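Local coordinates for protein flavin reductase (Uncultured bacterium, PDB 5CHO) that is the flavin reductase component of a bacterial two-component tryptophan halogenase, and probably supplies reduced FAD to its partner halogenase, at residues A133-P138 with W146-L151. Residues are numbered along the deposited sequence; the frame is centred on the assembly and turned at random.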
loop_
_atom_site.group_PDB
_atom_site.type_symbol
_atom_site.label_atom_id
_atom_site.label_comp_id
_atom_site.label_asym_id
_atom_site.label_seq_id
_atom_site.Cartn_x
_atom_site.Cartn_y
_atom_site.Cartn_z
ATOM N N ALA A 133 -8.548 3.048 23.109
ATOM C CA ALA A 133 -8.675 3.931 24.264
ATOM C C ALA A 133 -8.922 5.385 23.860
ATOM O O ALA A 133 -9.630 6.112 24.557
ATOM C CB ALA A 133 -7.428 3.829 25.135
ATOM N N ARG A 134 -8.341 5.803 22.739
ATOM C CA ARG A 134 -8.417 7.196 22.307
ATOM C C ARG A 134 -9.610 7.512 21.413
ATOM O O ARG A 134 -10.130 8.627 21.444
ATOM C CB ARG A 134 -7.137 7.583 21.569
ATOM C CG ARG A 134 -5.894 7.578 22.433
ATOM C CD ARG A 134 -5.963 8.686 23.476
ATOM N NE ARG A 134 -6.019 10.008 22.857
ATOM C CZ ARG A 134 -4.960 10.667 22.397
ATOM N NH1 ARG A 134 -3.748 10.131 22.484
ATOM N NH2 ARG A 134 -5.110 11.867 21.847
ATOM N N THR A 135 -10.048 6.532 20.629
ATOM C CA THR A 135 -11.068 6.763 19.609
ATOM C C THR A 135 -12.313 5.920 19.837
ATOM O O THR A 135 -13.361 6.187 19.252
ATOM C CB THR A 135 -10.515 6.453 18.208
ATOM O OG1 THR A 135 -10.185 5.062 18.122
ATOM C CG2 THR A 135 -9.274 7.290 17.934
ATOM N N GLY A 136 -12.201 4.908 20.694
ATOM C CA GLY A 136 -13.276 3.949 20.880
ATOM C C GLY A 136 -13.529 3.079 19.661
ATOM O O GLY A 136 -14.532 2.371 19.604
ATOM N N ALA A 137 -12.637 3.138 18.676
ATOM C CA ALA A 137 -12.800 2.345 17.462
ATOM C C ALA A 137 -12.514 0.871 17.757
ATOM O O ALA A 137 -11.586 0.561 18.506
ATOM C CB ALA A 137 -11.883 2.853 16.363
ATOM N N PRO A 138 -13.309 -0.045 17.177
ATOM C CA PRO A 138 -12.981 -1.458 17.391
ATOM C C PRO A 138 -11.625 -1.861 16.816
ATOM O O PRO A 138 -11.272 -1.475 15.700
ATOM C CB PRO A 138 -14.117 -2.199 16.675
ATOM C CG PRO A 138 -15.239 -1.229 16.630
ATOM C CD PRO A 138 -14.609 0.123 16.504
ATOM N N TRP A 146 -2.080 -2.762 15.977
ATOM C CA TRP A 146 -3.195 -1.823 16.091
ATOM C C TRP A 146 -2.754 -0.386 15.835
ATOM O O TRP A 146 -1.645 0.006 16.199
ATOM C CB TRP A 146 -3.840 -1.896 17.480
ATOM C CG TRP A 146 -4.642 -3.133 17.772
ATOM C CD1 TRP A 146 -5.133 -4.037 16.874
ATOM C CD2 TRP A 146 -5.062 -3.586 19.065
ATOM N NE1 TRP A 146 -5.828 -5.027 17.530
ATOM C CE2 TRP A 146 -5.796 -4.773 18.877
ATOM C CE3 TRP A 146 -4.882 -3.105 20.363
ATOM C CZ2 TRP A 146 -6.351 -5.482 19.941
ATOM C CZ3 TRP A 146 -5.430 -3.807 21.413
ATOM C CH2 TRP A 146 -6.155 -4.982 21.198
ATOM N N PHE A 147 -3.627 0.390 15.196
ATOM C CA PHE A 147 -3.435 1.830 15.059
ATOM C C PHE A 147 -4.737 2.548 15.383
ATOM O O PHE A 147 -5.814 2.061 15.043
ATOM C CB PHE A 147 -3.003 2.237 13.644
ATOM C CG PHE A 147 -1.754 1.564 13.152
ATOM C CD1 PHE A 147 -0.506 2.150 13.330
ATOM C CD2 PHE A 147 -1.829 0.342 12.501
ATOM C CE1 PHE A 147 0.641 1.526 12.868
ATOM C CE2 PHE A 147 -0.690 -0.280 12.033
ATOM C CZ PHE A 147 0.548 0.310 12.220
ATOM N N GLU A 148 -4.636 3.697 16.044
ATOM C CA GLU A 148 -5.751 4.638 16.117
ATOM C C GLU A 148 -5.330 5.920 15.429
ATOM O O GLU A 148 -4.192 6.368 15.577
ATOM C CB GLU A 148 -6.173 4.933 17.558
ATOM C CG GLU A 148 -6.716 3.743 18.319
ATOM C CD GLU A 148 -7.167 4.123 19.716
ATOM O OE1 GLU A 148 -8.346 4.502 19.876
ATOM O OE2 GLU A 148 -6.342 4.056 20.652
ATOM N N CYS A 149 -6.254 6.512 14.684
ATOM C CA CYS A 149 -5.936 7.666 13.861
ATOM C C CYS A 149 -7.009 8.732 13.939
ATOM O O CYS A 149 -8.186 8.433 14.133
ATOM C CB CYS A 149 -5.762 7.234 12.403
ATOM S SG CYS A 149 -4.680 5.807 12.162
ATOM N N ALA A 150 -6.583 9.979 13.790
ATOM C CA ALA A 150 -7.493 11.091 13.588
ATOM C C ALA A 150 -7.415 11.499 12.131
ATOM O O ALA A 150 -6.324 11.583 11.571
ATOM C CB ALA A 150 -7.138 12.247 14.486
ATOM N N LEU A 151 -8.562 11.760 11.517
ATOM C CA LEU A 151 -8.580 12.126 10.115
ATOM C C LEU A 151 -7.911 13.486 9.923
ATOM O O LEU A 151 -8.342 14.498 10.474
ATOM C CB LEU A 151 -10.015 12.128 9.583
ATOM C CG LEU A 151 -10.202 12.531 8.118
ATOM C CD1 LEU A 151 -9.371 11.644 7.204
ATOM C CD2 LEU A 151 -11.673 12.461 7.738
#
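Thr135 of the loop 133-138 and Glu148 of the strand segment 146-151 are the closest backbone neighbours here, their CA atoms 6.7 Å apart, and the gap is spanned chiefly by the side chain of Glu148, which reaches loop N-H groups and one hydroxyl. The case illustrates how a buried carboxylate on a sheet can hold an irregular loop by its peptide N-H groups: in this FMN-binding-type split-barrel domain, Glu148 projects from the long strand 145-157 toward the loop that links strands 129-131 and 138-140. Its CG lies anti to the carbonyl carbon, and chi2 of -178° sets CD far out from the strand, at the loop. OE1 takes the main load. Thr135 N donates to Glu148 OE1 over 2.8 Å, from the syn side and tilted 28° out of the carboxylate plane. Thr135 OG1 donates to the anti lone pair of Glu148 OE1 over 2.6 Å. Arg134 N adds two weak bonds, to Glu148 OE1 at 3.1 Å and, much straighter, to Glu148 OE2 at 3.4 Å. OE2 is also bonded to Thr169 OG1 on the adjacent strand 160-172, so that the buried carboxylate is satisfied by both loop and sheet. Several N-H and hydroxyl donors around one group would be expected to stabilise its ionised form. An alanine in place of Glu148 would probably leave Thr135 N and OG1 without their shared acceptor, open a gap under the loop and leave the loop freer to shift. Carbon contact is slight: Thr135 CG2 rests 3.9 Å from Glu148 CB as the two side chains pass in opposite directions. Thr135 also shapes its own loop through an ST turn: chi1 of 64° places Thr135 OG1 to accept from Ala137 N at 3.2 Å.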